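Putative transcriptional regulator (Clostridium difficile, PDB 3QI7) is of unknown function but, as a putative lipoprotein with a periplasmic-binding-protein-like fold, probably binds a small ligand, perhaps a sugar. Local coordinates at residues A[101-105]-A[127-132]; A[209-213]-A[235-239]. Numbering follows the deposited sequence.

How the contacts relate
Both contacts pair successive helices packed against parallel strands, but in different lobes of the periplasmic-binding-protein-like fold. Contact 1 belongs to the larger mixed sheet and contact 2 to the three-stranded one; their centres lie 39 Å apart on opposite sides of the chain's centre, with nearest atoms about 24 Å apart. Each is partly buried, its aliphatic side chains turned inward and its polar groups nearer solvent, and each is bridged by a water, with no direct hydrogen bond. The helices of contact 1 run nearly parallel, with a leucine spanning the gap and an amide nitrogen over a phenylalanine ring; those of contact 2 cross more steeply, with a lysine stem and a tyrosine at the margin.

Contact 1: A[101-105]-A[127-132]; sequences LPALQ and QLSQFV
Two helical segments, 101-105 and 127-131, run almost parallel at 13° with axes 10.6 Å apart, as successive helices over parallel strands of an α/β fold do; V132 leaves the helix for extended angles (-120/138) toward strand 134-137. In register, the nearest CA pairs are L101–L128 (7.3 Å), L104–V132 (7.0 Å) and Q105–F131 (6.3 Å). L101, long and branched, suits the wide gap: in its t,p rotamer it sets CD1 3.4 Å from CG2 of V132 and 3.9 Å from CB of F131, while CD2 lies 3.6 Å from CB of Q127. Deeper, L104 (m,t) brings CD1 to 3.9 Å from V132 CG2, and both residues touch T116 of strand 115-118, the strand beneath the two helices. Toward solvent, the flexible Q105 brings NE2 over one face of the F131 ring, 3.5 Å from CE1. A water donates to F131 O at 2.6 Å and, weakly, to L104 O at 3.1 Å.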
ATOM      1  N   LEU A 101      18.790   4.246   1.026  1.00 28.93           N
ATOM      2  CA  LEU A 101      19.442   3.329   1.966  1.00 32.09           C
ATOM      3  C   LEU A 101      20.763   3.856   2.554  1.00 34.56           C
ATOM      4  O   LEU A 101      20.976   3.735   3.771  1.00 33.13           O
ATOM      5  CB  LEU A 101      19.625   1.937   1.341  1.00 33.28           C
ATOM      6  CG  LEU A 101      20.119   0.808   2.251  1.00 37.36           C
ATOM      7  CD1 LEU A 101      19.271   0.670   3.511  1.00 35.90           C
ATOM      8  CD2 LEU A 101      20.129  -0.505   1.468  1.00 40.09           C
ATOM      9  N   PRO A 102      21.652   4.470   1.720  1.00 37.11           N
ATOM     10  CA  PRO A 102      22.898   4.982   2.325  1.00 38.04           C
ATOM     11  C   PRO A 102      22.652   5.957   3.462  1.00 36.91           C
ATOM     12  O   PRO A 102      23.434   5.986   4.424  1.00 35.33           O
ATOM     13  CB  PRO A 102      23.628   5.668   1.153  1.00 38.79           C
ATOM     14  CG  PRO A 102      23.100   4.956  -0.077  1.00 39.80           C
ATOM     15  CD  PRO A 102      21.631   4.707   0.261  1.00 36.29           C
ATOM     16  N   ALA A 103      21.560   6.716   3.375  1.00 32.93           N
ATOM     17  CA  ALA A 103      21.215   7.660   4.424  1.00 34.36           C
ATOM     18  C   ALA A 103      21.013   6.951   5.767  1.00 34.96           C
ATOM     19  O   ALA A 103      21.483   7.425   6.811  1.00 34.38           O
ATOM     20  CB  ALA A 103      19.950   8.463   4.048  1.00 31.60           C
ATOM     21  N   LEU A 104      20.291   5.830   5.742  1.00 35.15           N
ATOM     22  CA  LEU A 104      19.996   5.117   6.969  1.00 32.66           C
ATOM     23  C   LEU A 104      21.225   4.374   7.508  1.00 32.17           C
ATOM     24  O   LEU A 104      21.359   4.200   8.721  1.00 32.54           O
ATOM     25  CB  LEU A 104      18.813   4.176   6.771  1.00 31.92           C
ATOM     26  CG  LEU A 104      17.474   4.883   6.471  1.00 30.57           C
ATOM     27  CD1 LEU A 104      16.371   3.892   6.238  1.00 28.22           C
ATOM     28  CD2 LEU A 104      17.067   5.838   7.559  1.00 27.91           C
ATOM     29  N   GLN A 105      22.118   3.944   6.629  1.00 33.37           N
ATOM     30  CA  GLN A 105      23.382   3.364   7.102  1.00 37.16           C
ATOM     31  C   GLN A 105      24.196   4.413   7.850  1.00 40.08           C
ATOM     32  O   GLN A 105      24.791   4.113   8.896  1.00 42.66           O
ATOM     33  CB  GLN A 105      24.210   2.797   5.945  1.00 37.20           C
ATOM     34  CG  GLN A 105      23.679   1.511   5.344  1.00 40.80           C
ATOM     35  CD  GLN A 105      24.326   1.208   4.012  1.00 49.69           C
ATOM     36  OE1 GLN A 105      23.995   1.827   3.001  1.00 50.05           O
ATOM     37  NE2 GLN A 105      25.270   0.263   4.002  1.00 44.29           N
ATOM     38  N   GLN A 127      19.203  -6.028   0.866  1.00 31.33           N
ATOM     39  CA  GLN A 127      19.993  -4.916   1.391  1.00 31.50           C
ATOM     40  C   GLN A 127      19.235  -4.211   2.508  1.00 32.07           C
ATOM     41  O   GLN A 127      19.794  -3.872   3.547  1.00 30.57           O
ATOM     42  CB  GLN A 127      20.290  -3.933   0.270  1.00 34.84           C
ATOM     43  CG  GLN A 127      21.184  -4.487  -0.810  1.00 41.82           C
ATOM     44  CD  GLN A 127      22.604  -4.433  -0.382  1.00 48.19           C
ATOM     45  OE1 GLN A 127      23.161  -3.343  -0.199  1.00 57.56           O
ATOM     46  NE2 GLN A 127      23.209  -5.597  -0.186  1.00 53.05           N
ATOM     47  N   LEU A 128      17.943  -3.991   2.290  1.00 27.79           N
ATOM     48  CA  LEU A 128      17.094  -3.439   3.339  1.00 28.12           C
ATOM     49  C   LEU A 128      17.160  -4.277   4.630  1.00 27.22           C
ATOM     50  O   LEU A 128      17.264  -3.737   5.739  1.00 25.17           O
ATOM     51  CB  LEU A 128      15.649  -3.355   2.847  1.00 23.67           C
ATOM     52  CG  LEU A 128      15.270  -2.238   1.869  1.00 28.31           C
ATOM     53  CD1 LEU A 128      13.791  -2.357   1.454  1.00 22.96           C
ATOM     54  CD2 LEU A 128      15.499  -0.842   2.456  1.00 26.26           C
ATOM     55  N   SER A 129      17.109  -5.595   4.495  1.00 27.35           N
ATOM     56  CA  SER A 129      17.118  -6.471   5.669  0.50 27.12           C
ATOM     57  C   SER A 129      18.431  -6.343   6.443  1.00 28.81           C
ATOM     58  O   SER A 129      18.431  -6.325   7.690  1.00 26.91           O
ATOM     59  CB  SER A 129      16.886  -7.928   5.263  0.50 26.68           C
ATOM     60  OG  SER A 129      17.082  -8.808   6.364  0.50 25.05           O
ATOM     61  N   GLN A 130      19.543  -6.268   5.706  1.00 30.05           N
ATOM     62  CA  GLN A 130      20.879  -6.175   6.305  0.50 31.19           C
ATOM     63  C   GLN A 130      21.044  -4.853   7.060  1.00 31.85           C
ATOM     64  O   GLN A 130      21.580  -4.831   8.153  1.00 31.80           O
ATOM     65  CB  GLN A 130      21.969  -6.311   5.221  0.50 31.66           C
ATOM     66  CG  GLN A 130      23.393  -6.586   5.754  0.50 34.65           C
ATOM     67  CD  GLN A 130      24.456  -6.674   4.652  0.50 32.82           C
ATOM     68  OE1 GLN A 130      24.150  -6.848   3.474  0.50 29.79           O
ATOM     69  NE2 GLN A 130      25.709  -6.552   5.046  0.50 33.15           N
ATOM     70  N   PHE A 131      20.561  -3.754   6.473  1.00 29.20           N
ATOM     71  CA  PHE A 131      20.972  -2.402   6.955  1.00 30.54           C
ATOM     72  C   PHE A 131      19.898  -1.570   7.656  1.00 30.91           C
ATOM     73  O   PHE A 131      20.224  -0.528   8.222  1.00 31.56           O
ATOM     74  CB  PHE A 131      21.566  -1.583   5.793  1.00 29.82           C
ATOM     75  CG  PHE A 131      22.812  -2.184   5.208  1.00 35.16           C
ATOM     76  CD1 PHE A 131      23.949  -2.327   5.974  1.00 37.17           C
ATOM     77  CD2 PHE A 131      22.834  -2.617   3.882  1.00 38.17           C
ATOM     78  CE1 PHE A 131      25.104  -2.896   5.430  1.00 40.20           C
ATOM     79  CE2 PHE A 131      23.974  -3.187   3.331  1.00 36.90           C
ATOM     80  CZ  PHE A 131      25.113  -3.324   4.103  1.00 39.30           C
ATOM     81  N   VAL A 132      18.643  -2.014   7.608  1.00 28.25           N
ATOM     82  CA  VAL A 132      17.527  -1.301   8.255  1.00 26.56           C
ATOM     83  C   VAL A 132      16.898  -2.225   9.290  1.00 26.91           C
ATOM     84  O   VAL A 132      16.718  -3.433   9.028  1.00 26.80           O
ATOM     85  CB  VAL A 132      16.477  -0.842   7.192  1.00 26.98           C
ATOM     86  CG1 VAL A 132      15.300  -0.118   7.847  1.00 21.88           C
ATOM     87  CG2 VAL A 132      17.149   0.030   6.097  1.00 23.11           C
TER
HETATM   88  O   HOH W   1      19.521   1.707   9.285  1.00 33.81           O

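Contact 2: A[209-213]-A[235-239]; sequences KQFLN and YMDEV
K209 opens a helical segment, 209-213, that crosses helical segment 235-239 at -45°, axes 10.2 Å apart, with K209 and V239 nearest in register (CA–CA 6.4 Å). A long apolar stem with a charged tip suits this margin: with chi1 and chi2 both t, K209 lies along its neighbour, CG 3.8 Å from V239 CG2 and CE 3.5 Å from the OH of Y235, whose t chi1 carries the ring toward the lysine. L212 (m,t) faces the partner helix, CB 3.8 Å from V239 CG1 and CD1 4.0 Å from CG of M236, a selenomethionine; the compact, branched V239 thus fits between K209 and L212. One turn after K209, N213 sets OD1 3.6 Å from V239 CG1, and a water donates to both N213 OD1 and V239 O, 2.8 Å each. This is Rossmann-like α/β packing: helices 203-223 and 234-247 lie side by side on the three-stranded sheet, where L212 and M236 both touch T196 of strand 191-196 and Y162 of strand 159-164.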
ATOM      1  N   LYS A 209      -8.489   3.150 -23.300  1.00 31.37           N
ATOM      2  CA  LYS A 209      -9.901   3.160 -22.925  1.00 29.72           C
ATOM      3  C   LYS A 209     -10.793   2.464 -23.954  1.00 27.97           C
ATOM      4  O   LYS A 209     -11.595   1.610 -23.592  1.00 29.20           O
ATOM      5  CB  LYS A 209     -10.382   4.593 -22.712  1.00 30.01           C
ATOM      6  CG  LYS A 209     -11.841   4.679 -22.314  1.00 31.31           C
ATOM      7  CD  LYS A 209     -12.305   6.121 -22.212  1.00 40.62           C
ATOM      8  CE  LYS A 209     -11.938   6.748 -20.879  1.00 41.85           C
ATOM      9  NZ  LYS A 209     -12.492   8.145 -20.880  1.00 45.58           N
ATOM     10  N   GLN A 210     -10.662   2.816 -25.229  1.00 31.38           N
ATOM     11  CA  GLN A 210     -11.481   2.170 -26.279  1.00 29.93           C
ATOM     12  C   GLN A 210     -11.174   0.685 -26.396  1.00 29.87           C
ATOM     13  O   GLN A 210     -12.073  -0.137 -26.552  1.00 29.20           O
ATOM     14  CB  GLN A 210     -11.310   2.829 -27.651  1.00 31.58           C
ATOM     15  CG  GLN A 210     -11.909   4.223 -27.709  1.00 38.69           C
ATOM     16  CD  GLN A 210     -12.255   4.697 -29.114  1.00 43.93           C
ATOM     17  OE1 GLN A 210     -11.957   5.844 -29.489  1.00 42.18           O
ATOM     18  NE2 GLN A 210     -12.908   3.825 -29.896  1.00 43.64           N
ATOM     19  N   PHE A 211      -9.893   0.347 -26.307  1.00 30.84           N
ATOM     20  CA  PHE A 211      -9.469  -1.037 -26.378  1.00 29.22           C
ATOM     21  C   PHE A 211     -10.116  -1.847 -25.234  1.00 28.56           C
ATOM     22  O   PHE A 211     -10.692  -2.953 -25.463  1.00 29.05           O
ATOM     23  CB  PHE A 211      -7.940  -1.139 -26.320  1.00 30.67           C
ATOM     24  CG  PHE A 211      -7.435  -2.556 -26.355  1.00 31.83           C
ATOM     25  CD1 PHE A 211      -7.324  -3.291 -25.186  1.00 31.22           C
ATOM     26  CD2 PHE A 211      -7.099  -3.167 -27.570  1.00 33.88           C
ATOM     27  CE1 PHE A 211      -6.884  -4.602 -25.218  1.00 30.46           C
ATOM     28  CE2 PHE A 211      -6.655  -4.480 -27.602  1.00 31.26           C
ATOM     29  CZ  PHE A 211      -6.560  -5.200 -26.440  1.00 27.58           C
ATOM     30  N   LEU A 212      -9.997  -1.320 -24.019  1.00 27.45           N
ATOM     31  CA  LEU A 212     -10.535  -2.009 -22.844  1.00 28.27           C
ATOM     32  C   LEU A 212     -12.043  -2.195 -22.938  1.00 26.99           C
ATOM     33  O   LEU A 212     -12.540  -3.314 -22.736  1.00 29.17           O
ATOM     34  CB  LEU A 212     -10.154  -1.337 -21.537  1.00 27.71           C
ATOM     35  CG  LEU A 212      -8.711  -1.460 -21.062  1.00 30.58           C
ATOM     36  CD1 LEU A 212      -8.489  -0.417 -19.957  1.00 25.00           C
ATOM     37  CD2 LEU A 212      -8.390  -2.882 -20.571  1.00 24.71           C
ATOM     38  N   ASN A 213     -12.763  -1.136 -23.286  1.00 26.97           N
ATOM     39  CA  ASN A 213     -14.200  -1.240 -23.390  1.00 24.95           C
ATOM     40  C   ASN A 213     -14.643  -2.322 -24.361  1.00 26.81           C
ATOM     41  O   ASN A 213     -15.541  -3.129 -24.046  1.00 27.64           O
ATOM     42  CB  ASN A 213     -14.826   0.127 -23.679  1.00 28.66           C
ATOM     43  CG  ASN A 213     -14.858   1.007 -22.428  1.00 27.33           C
ATOM     44  OD1 ASN A 213     -15.139   0.515 -21.332  1.00 31.57           O
ATOM     45  ND2 ASN A 213     -14.561   2.292 -22.583  1.00 29.95           N
ATOM     46  N   TYR A 235      -5.724   4.298 -14.209  1.00 24.27           N
ATOM     47  CA  TYR A 235      -6.463   4.672 -15.426  1.00 26.06           C
ATOM     48  C   TYR A 235      -7.284   3.455 -15.904  1.00 24.35           C
ATOM     49  O   TYR A 235      -8.474   3.578 -16.198  1.00 22.66           O
ATOM     50  CB  TYR A 235      -5.526   5.187 -16.528  1.00 26.94           C
ATOM     51  CG  TYR A 235      -6.284   5.711 -17.736  1.00 29.53           C
ATOM     52  CD1 TYR A 235      -6.779   7.012 -17.760  1.00 34.78           C
ATOM     53  CD2 TYR A 235      -6.555   4.894 -18.816  1.00 34.63           C
ATOM     54  CE1 TYR A 235      -7.515   7.493 -18.852  1.00 39.61           C
ATOM     55  CE2 TYR A 235      -7.290   5.365 -19.906  1.00 37.37           C
ATOM     56  CZ  TYR A 235      -7.766   6.665 -19.914  1.00 37.94           C
ATOM     57  OH  TYR A 235      -8.485   7.117 -20.998  1.00 36.66           O
HETATM   58  N   MSE A 236      -6.658   2.278 -15.921  1.00 22.66           N
HETATM   59  CA  MSE A 236      -7.372   1.028 -16.227  1.00 21.66           C
HETATM   60  C   MSE A 236      -8.458   0.750 -15.207  1.00 23.18           C
HETATM   61  O   MSE A 236      -9.562   0.318 -15.604  1.00 23.73           O
HETATM   62  CB  MSE A 236      -6.418  -0.191 -16.291  1.00 22.84           C
HETATM   63  CG  MSE A 236      -5.440  -0.111 -17.396  1.00 25.15           C
HETATM   64 SE   MSE A 236      -4.705  -1.839 -17.733  0.75 20.58          SE
HETATM   65  CE  MSE A 236      -3.194  -1.302 -18.816  1.00 21.04           C
ATOM     66  N   ASP A 237      -8.161   0.992 -13.912  1.00 21.62           N
ATOM     67  CA  ASP A 237      -9.118   0.732 -12.843  1.00 21.36           C
ATOM     68  C   ASP A 237     -10.402   1.532 -13.094  1.00 21.90           C
ATOM     69  O   ASP A 237     -11.517   1.029 -12.911  1.00 21.58           O
ATOM     70  CB  ASP A 237      -8.594   1.143 -11.463  1.00 19.61           C
ATOM     71  CG  ASP A 237      -7.496   0.225 -10.939  1.00 22.16           C
ATOM     72  OD1 ASP A 237      -7.482  -0.981 -11.303  1.00 22.83           O
ATOM     73  OD2 ASP A 237      -6.670   0.751 -10.170  1.00 21.43           O
ATOM     74  N   GLU A 238     -10.227   2.770 -13.503  1.00 21.92           N
ATOM     75  CA  GLU A 238     -11.367   3.644 -13.772  1.00 23.20           C
ATOM     76  C   GLU A 238     -12.289   3.108 -14.885  1.00 25.02           C
ATOM     77  O   GLU A 238     -13.529   3.039 -14.726  1.00 24.64           O
ATOM     78  CB  GLU A 238     -10.869   5.064 -14.118  1.00 25.84           C
ATOM     79  CG  GLU A 238     -12.028   6.114 -14.075  1.00 25.28           C
ATOM     80  CD  GLU A 238     -11.591   7.565 -14.375  1.00 42.93           C
ATOM     81  OE1 GLU A 238     -10.821   7.795 -15.347  1.00 46.73           O
ATOM     82  OE2 GLU A 238     -12.032   8.487 -13.638  1.00 51.66           O
ATOM     83  N   VAL A 239     -11.677   2.748 -16.012  1.00 24.02           N
ATOM     84  CA  VAL A 239     -12.397   2.173 -17.165  1.00 23.73           C
ATOM     85  C   VAL A 239     -13.082   0.863 -16.744  1.00 24.22           C
ATOM     86  O   VAL A 239     -14.265   0.654 -17.041  1.00 21.39           O
ATOM     87  CB  VAL A 239     -11.442   1.890 -18.355  1.00 24.39           C
ATOM     88  CG1 VAL A 239     -12.147   1.063 -19.431  1.00 22.52           C
ATOM     89  CG2 VAL A 239     -10.839   3.210 -18.904  1.00 25.09           C
TER
HETATM   90  O   HOH W   2     -15.742   1.904 -19.026  1.00 28.34           O